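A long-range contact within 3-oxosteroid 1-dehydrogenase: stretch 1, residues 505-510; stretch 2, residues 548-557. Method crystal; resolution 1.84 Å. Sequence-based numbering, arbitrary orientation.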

# COMPACT_ATOMS: atom_id res chain seq x y z
N ASP A 505 5.31 -8.84 19.69
CA ASP A 505 6.74 -9.17 19.88
C ASP A 505 7.29 -9.67 18.54
O ASP A 505 6.57 -9.62 17.51
N LYS A 506 8.53 -10.15 18.57
CA LYS A 506 9.30 -10.55 17.37
C LYS A 506 8.67 -11.76 16.68
O LYS A 506 9.00 -12.01 15.53
N ASP A 507 7.79 -12.49 17.35
CA ASP A 507 7.15 -13.70 16.81
C ASP A 507 5.65 -13.43 16.54
O ASP A 507 4.88 -14.40 16.38
N ALA A 508 5.27 -12.17 16.50
CA ALA A 508 3.91 -11.67 16.20
C ALA A 508 2.92 -11.98 17.31
O ALA A 508 1.68 -11.88 17.06
N ARG A 509 3.39 -12.29 18.52
CA ARG A 509 2.48 -12.55 19.65
C ARG A 509 1.91 -11.23 20.13
O ARG A 509 2.67 -10.24 20.30
N VAL A 510 0.60 -11.18 20.34
CA VAL A 510 -0.00 -9.97 20.92
C VAL A 510 0.46 -9.82 22.38
O VAL A 510 0.35 -10.79 23.16
N THR A 548 6.07 -11.19 6.42
CA THR A 548 7.25 -11.69 7.18
C THR A 548 6.78 -12.09 8.59
O THR A 548 7.11 -13.17 9.04
N PHE A 549 5.94 -11.28 9.24
CA PHE A 549 5.43 -11.63 10.58
C PHE A 549 4.37 -12.75 10.46
O PHE A 549 4.25 -13.53 11.41
N GLY A 550 3.68 -12.88 9.33
CA GLY A 550 2.80 -14.03 9.08
C GLY A 550 3.60 -15.33 9.09
O GLY A 550 3.19 -16.28 9.78
N PHE A 551 4.71 -15.32 8.38
CA PHE A 551 5.71 -16.43 8.33
C PHE A 551 6.21 -16.74 9.75
O PHE A 551 6.18 -17.95 10.15
N ARG A 552 6.69 -15.74 10.48
CA ARG A 552 7.19 -15.92 11.88
C ARG A 552 6.07 -16.43 12.80
O ARG A 552 6.38 -17.26 13.67
N ALA A 553 4.81 -15.96 12.67
CA ALA A 553 3.70 -16.45 13.49
C ALA A 553 3.55 -17.96 13.29
O ALA A 553 3.47 -18.69 14.32
N ALA A 554 3.43 -18.41 12.05
CA ALA A 554 3.23 -19.82 11.70
C ALA A 554 4.42 -20.62 12.26
O ALA A 554 4.20 -21.65 12.91
N ASN A 555 5.62 -20.12 12.07
CA ASN A 555 6.86 -20.80 12.55
C ASN A 555 6.78 -20.95 14.08
O ASN A 555 7.09 -22.05 14.59
N HIS A 556 6.35 -19.91 14.79
CA HIS A 556 6.31 -19.92 16.26
C HIS A 556 5.29 -20.95 16.73
O HIS A 556 5.58 -21.72 17.70
N ILE A 557 4.12 -20.97 16.09
CA ILE A 557 3.01 -21.89 16.46
C ILE A 557 3.51 -23.34 16.27
O ILE A 557 3.35 -24.14 17.18

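A type I turn from Asp505 to Ala508 rests against residues 548-557, part of a longer helix, and four helical residues, Phe549, Arg552, Ala553 and His556, meet this stretch. Arg552 is the polar centre. Its CA-to-CB bond points toward the turn, and with chi1 m and chi2 t the chain extends before chi3 turns to p and chi4 to 95°. This bend lets Arg552 NE donate to Lys506 O (2.8 Å) while Arg552 NH2 donates to Asp507 OD1 (2.9 Å), the latter at the guanidinium edge and part of a salt bridge. Asp507, sideways to the helix, adopts chi1 m, which places OD1 within reach of that guanidinium. The O of water 1 lies 2.7 Å from Asp507 OD1 and 2.7 Å from Arg552 O, donating to both and linking carboxylate and helix a second time.

Phe549 (chi1 m, chi2 -70°) starts out sideways, but its ring swings nearer the turn, bringing Phe549 CE1 to 3.4 Å from Lys506 O, which lies at the ring edge. The small, buried Ala508 points toward the helix; Ala508 CB packs 4.0 Å from Ala553 CB and 4.3 Å from Phe549 CB, a small apolar patch next to the charged groups. The lysine side chain itself (p, then t throughout) leads away from the helix.

His556, chi1 t, points toward the turn and contacts two residues: His556 CD2 lies 3.7 Å from Asp507 CG, and His556 CE1 lies 3.7 Å from Arg509 CD. His556 NE2 sits over one face of the Arg509 guanidinium. Arg509 (m, t, m) is steadied by Asp505, for Asp505 OD2 accepts from Arg509 NE in a salt bridge (2.9 Å). With chi1 p, Asp505 also turns its other carboxylate oxygen back to the backbone: Asp505 OD1 accepts from Asp507 N (2.9 Å). Asp505 OD1 accepts from Arg509 N as well (3.0 Å), bracing the turn from within.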

# COMPACT_ATOMS: atom_id res chain seq x y z
CB ASP A 505 6.97 -10.15 21.03
CG ASP A 505 6.47 -11.56 20.79
OD1 ASP A 505 6.12 -11.89 19.62
OD2 ASP A 505 6.45 -12.36 21.78
CB LYS A 506 10.74 -10.85 17.77
CG LYS A 506 10.88 -12.07 18.67
CD LYS A 506 12.30 -12.47 18.94
CE LYS A 506 12.35 -13.65 19.88
NZ LYS A 506 13.73 -13.82 20.35
CB ASP A 507 7.38 -14.88 17.75
CG ASP A 507 8.85 -15.28 17.78
OD1 ASP A 507 9.40 -15.49 16.70
OD2 ASP A 507 9.42 -15.33 18.89
CB ALA A 508 3.46 -12.23 14.88
CB ARG A 509 3.22 -13.27 20.79
CG ARG A 509 3.59 -14.68 20.40
CD ARG A 509 4.05 -15.51 21.61
NE ARG A 509 5.31 -15.02 22.11
CZ ARG A 509 5.98 -15.58 23.11
NH1 ARG A 509 5.50 -16.65 23.73
NH2 ARG A 509 7.14 -15.05 23.49
CB VAL A 510 -1.53 -9.97 20.76
CG1 VAL A 510 -2.15 -8.78 21.45
CG2 VAL A 510 -1.90 -10.01 19.29
CB THR A 548 8.39 -10.68 7.21
OG1 THR A 548 8.84 -10.43 5.87
CG2 THR A 548 9.52 -11.19 8.10
CB PHE A 549 5.08 -10.39 11.39
CG PHE A 549 6.31 -9.67 11.88
CD1 PHE A 549 7.10 -10.22 12.88
CD2 PHE A 549 6.77 -8.52 11.25
CE1 PHE A 549 8.26 -9.59 13.30
CE2 PHE A 549 7.95 -7.92 11.65
CZ PHE A 549 8.70 -8.45 12.66
CB PHE A 551 6.79 -16.00 7.34
CG PHE A 551 7.88 -17.00 7.06
CD1 PHE A 551 7.67 -18.04 6.16
CD2 PHE A 551 9.14 -16.86 7.63
CE1 PHE A 551 8.69 -18.92 5.83
CE2 PHE A 551 10.17 -17.73 7.29
CZ PHE A 551 9.94 -18.78 6.44
CB ARG A 552 7.87 -14.67 12.42
CG ARG A 552 9.17 -14.30 11.71
CD ARG A 552 9.95 -13.24 12.47
NE ARG A 552 10.37 -13.72 13.79
CZ ARG A 552 11.57 -14.26 14.09
NH1 ARG A 552 12.52 -14.37 13.18
NH2 ARG A 552 11.81 -14.65 15.34
CB ALA A 553 2.39 -15.74 13.19
CB ALA A 554 3.12 -20.02 10.22
CB ASN A 555 8.12 -20.04 12.12
CG ASN A 555 8.42 -20.11 10.66
OD1 ASN A 555 7.84 -20.90 9.90
ND2 ASN A 555 9.36 -19.27 10.23
CB HIS A 556 6.04 -18.54 16.84
CG HIS A 556 6.18 -18.51 18.32
ND1 HIS A 556 5.12 -18.72 19.16
CD2 HIS A 556 7.28 -18.35 19.09
CE1 HIS A 556 5.56 -18.65 20.41
NE2 HIS A 556 6.87 -18.36 20.38
CB ILE A 557 1.75 -21.60 15.65
CG1 ILE A 557 1.13 -20.23 15.96
CG2 ILE A 557 0.74 -22.72 15.85
CD1 ILE A 557 0.07 -19.82 14.94
O HOH W 1 8.89 -17.26 14.77